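Local coordinates for thiamin pyrophosphokinase family protein (Enterococcus faecalis, PDB 3MEL), which probably transfers a pyrophosphate group from ATP to thiamine, giving thiamine diphosphate, with the help of magnesium ions, at residues Asp24-Ile29 with Leu34-Ala39. Residues are numbered along the deposited sequence; the frame is centred on the assembly and turned at random.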
ATOM      1  N   ASP A  24      13.022  23.043   7.522  1.00 32.54           N
ATOM      2  CA  ASP A  24      13.510  23.809   8.662  1.00 33.72           C
ATOM      3  C   ASP A  24      13.928  22.903   9.820  1.00 33.89           C
ATOM      4  O   ASP A  24      14.295  23.394  10.884  1.00 33.41           O
ATOM      5  CB  ASP A  24      12.408  24.728   9.180  1.00 32.64           C
ATOM      6  CG  ASP A  24      11.887  25.661   8.127  1.00 38.52           C
ATOM      7  OD1 ASP A  24      12.693  26.393   7.518  1.00 41.26           O
ATOM      8  OD2 ASP A  24      10.661  25.666   7.911  1.00 40.10           O
ATOM      9  N   TYR A  25      13.863  21.591   9.616  1.00 30.19           N
ATOM     10  CA  TYR A  25      14.082  20.636  10.688  1.00 28.41           C
ATOM     11  C   TYR A  25      14.186  19.254  10.060  1.00 32.92           C
ATOM     12  O   TYR A  25      13.321  18.861   9.285  1.00 31.63           O
ATOM     13  CB  TYR A  25      12.902  20.688  11.663  1.00 29.38           C
ATOM     14  CG  TYR A  25      13.146  20.051  13.017  1.00 32.78           C
ATOM     15  CD1 TYR A  25      14.085  20.585  13.896  1.00 32.69           C
ATOM     16  CD2 TYR A  25      12.420  18.925  13.433  1.00 30.98           C
ATOM     17  CE1 TYR A  25      14.310  20.009  15.139  1.00 30.27           C
ATOM     18  CE2 TYR A  25      12.633  18.353  14.680  1.00 26.08           C
ATOM     19  CZ  TYR A  25      13.578  18.902  15.523  1.00 30.17           C
ATOM     20  OH  TYR A  25      13.810  18.350  16.759  1.00 36.52           O
ATOM     21  N   PHE A  26      15.243  18.517  10.387  1.00 31.93           N
ATOM     22  CA  PHE A  26      15.447  17.197   9.809  1.00 28.60           C
ATOM     23  C   PHE A  26      15.378  16.111  10.873  1.00 30.57           C
ATOM     24  O   PHE A  26      16.061  16.185  11.895  1.00 32.08           O
ATOM     25  CB  PHE A  26      16.782  17.127   9.067  1.00 29.24           C
ATOM     26  CG  PHE A  26      16.847  18.003   7.848  1.00 32.01           C
ATOM     27  CD1 PHE A  26      17.043  17.458   6.595  1.00 33.53           C
ATOM     28  CD2 PHE A  26      16.724  19.383   7.954  1.00 34.93           C
ATOM     29  CE1 PHE A  26      17.125  18.264   5.465  1.00 32.54           C
ATOM     30  CE2 PHE A  26      16.802  20.192   6.833  1.00 32.82           C
ATOM     31  CZ  PHE A  26      16.994  19.624   5.585  1.00 31.77           C
ATOM     32  N   VAL A  27      14.555  15.096  10.608  1.00 32.05           N
ATOM     33  CA  VAL A  27      14.248  14.044  11.571  1.00 28.05           C
ATOM     34  C   VAL A  27      14.648  12.678  11.032  1.00 27.40           C
ATOM     35  O   VAL A  27      14.189  12.267   9.983  1.00 27.81           O
ATOM     36  CB  VAL A  27      12.751  14.030  11.909  1.00 25.70           C
ATOM     37  CG1 VAL A  27      12.458  13.026  13.022  1.00 27.59           C
ATOM     38  CG2 VAL A  27      12.303  15.399  12.333  1.00 24.75           C
ATOM     39  N   GLY A  28      15.517  11.984  11.757  1.00 27.73           N
ATOM     40  CA  GLY A  28      15.924  10.649  11.384  1.00 28.12           C
ATOM     41  C   GLY A  28      15.081   9.653  12.151  1.00 31.59           C
ATOM     42  O   GLY A  28      14.725   9.877  13.306  1.00 33.11           O
ATOM     43  N   ILE A  29      14.739   8.551  11.502  1.00 31.77           N
ATOM     44  CA  ILE A  29      14.006   7.484  12.159  1.00 32.09           C
ATOM     45  C   ILE A  29      14.826   6.212  12.053  1.00 34.06           C
ATOM     46  O   ILE A  29      15.050   5.704  10.956  1.00 31.15           O
ATOM     47  CB  ILE A  29      12.640   7.278  11.507  1.00 30.92           C
ATOM     48  CG1 ILE A  29      11.853   8.597  11.510  1.00 29.17           C
ATOM     49  CG2 ILE A  29      11.888   6.200  12.224  1.00 30.32           C
ATOM     50  CD1 ILE A  29      10.528   8.538  10.786  1.00 25.32           C
ATOM     51  N   LEU A  34      21.145   7.366   9.736  1.00 34.40           N
ATOM     52  CA  LEU A  34      22.401   7.205   9.002  1.00 35.55           C
ATOM     53  C   LEU A  34      22.279   7.682   7.556  1.00 43.44           C
ATOM     54  O   LEU A  34      23.204   8.299   7.011  1.00 44.18           O
ATOM     55  CB  LEU A  34      22.856   5.750   9.026  1.00 36.12           C
ATOM     56  CG  LEU A  34      22.983   5.164  10.434  1.00 40.90           C
ATOM     57  CD1 LEU A  34      22.876   3.632  10.433  1.00 35.60           C
ATOM     58  CD2 LEU A  34      24.266   5.660  11.124  1.00 37.40           C
ATOM     59  N   HIS A  35      21.133   7.397   6.937  1.00 42.25           N
ATOM     60  CA  HIS A  35      20.885   7.801   5.556  1.00 41.86           C
ATOM     61  C   HIS A  35      20.975   9.319   5.346  1.00 43.89           C
ATOM     62  O   HIS A  35      21.481   9.786   4.322  1.00 46.99           O
ATOM     63  CB  HIS A  35      19.552   7.234   5.071  1.00 40.00           C
ATOM     64  CG  HIS A  35      19.536   5.737   5.016  1.00 40.76           C
ATOM     65  ND1 HIS A  35      18.375   5.002   4.882  1.00 40.59           N
ATOM     66  CD2 HIS A  35      20.543   4.836   5.089  1.00 41.65           C
ATOM     67  CE1 HIS A  35      18.670   3.714   4.870  1.00 38.66           C
ATOM     68  NE2 HIS A  35      19.979   3.586   4.998  1.00 42.40           N
ATOM     69  N   LEU A  36      20.483  10.074   6.321  1.00 39.75           N
ATOM     70  CA  LEU A  36      20.623  11.515   6.326  1.00 38.08           C
ATOM     71  C   LEU A  36      22.092  11.955   6.368  1.00 43.94           C
ATOM     72  O   LEU A  36      22.500  12.834   5.608  1.00 44.05           O
ATOM     73  CB  LEU A  36      19.885  12.096   7.527  1.00 37.03           C
ATOM     74  CG  LEU A  36      18.458  12.594   7.348  1.00 35.81           C
ATOM     75  CD1 LEU A  36      17.917  13.078   8.669  1.00 33.59           C
ATOM     76  CD2 LEU A  36      18.390  13.696   6.305  1.00 30.93           C
ATOM     77  N   LEU A  37      22.878  11.363   7.267  1.00 43.97           N
ATOM     78  CA  LEU A  37      24.262  11.798   7.462  1.00 44.04           C
ATOM     79  C   LEU A  37      25.143  11.364   6.304  1.00 45.92           C
ATOM     80  O   LEU A  37      26.063  12.074   5.929  1.00 46.84           O
ATOM     81  CB  LEU A  37      24.839  11.270   8.779  1.00 41.25           C
ATOM     82  CG  LEU A  37      24.078  11.568  10.075  1.00 42.77           C
ATOM     83  CD1 LEU A  37      24.675  10.843  11.302  1.00 31.14           C
ATOM     84  CD2 LEU A  37      24.008  13.067  10.298  1.00 39.37           C
ATOM     85  N   GLU A  38      24.875  10.192   5.739  1.00 44.68           N
ATOM     86  CA  GLU A  38      25.698   9.725   4.634  1.00 49.06           C
ATOM     87  C   GLU A  38      25.307  10.485   3.358  1.00 50.06           C
ATOM     88  O   GLU A  38      25.899  10.304   2.298  1.00 50.66           O
ATOM     89  CB  GLU A  38      25.598   8.203   4.465  1.00 44.74           C
ATOM     90  CG  GLU A  38      24.299   7.734   3.839  1.00 54.89           C
ATOM     91  CD  GLU A  38      24.105   6.219   3.925  1.00 64.06           C
ATOM     92  OE1 GLU A  38      24.894   5.569   4.659  1.00 63.59           O
ATOM     93  OE2 GLU A  38      23.163   5.686   3.268  1.00 61.25           O
ATOM     94  N   ALA A  39      24.309  11.351   3.480  1.00 48.02           N
ATOM     95  CA  ALA A  39      23.882  12.191   2.368  1.00 47.74           C
ATOM     96  C   ALA A  39      24.195  13.634   2.709  1.00 47.97           C
ATOM     97  O   ALA A  39      23.618  14.561   2.150  1.00 49.68           O
ATOM     98  CB  ALA A  39      22.396  12.023   2.101  1.00 51.86           C
TER
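L36 lays CD1 over the V27-G28 peptide and sets CD2 against the ring of F26, fastening helix 32-37 to strand 26-29 at the start of a beta-alpha-beta unit that strand 45-48 completes. CD1 settles on the peptide that joins the two strand residues, 4.0 Å from V27 O and 4.1 Å from G28 N. G28 has no side chain to point, so its bare backbone faces the helix, and the two backbones come within 7.0 Å, measured from G28 CA to L36 CA. A branched leucine can serve two surfaces at once. The phenyl group of F26 stands beside its backbone N, anti to the carbonyl carbon (chi1 -66°), a torsion that turns the ring off the strand on the helix side and lets its edge, near the ring plane, meet the second methyl. L41, in the loop after the helix, touches both side chains and extends this apolar layer. V27 faces the other way, onto V4 and L6 of the neighbouring parallel strand 3-7, as befits a beta-branched residue within a sheet. Just past the strand lies D30, a magnesium ligand. At the F26 end, the meeting is a van der Waals touch of CD1 with L36 CD2 at 4.0 Å.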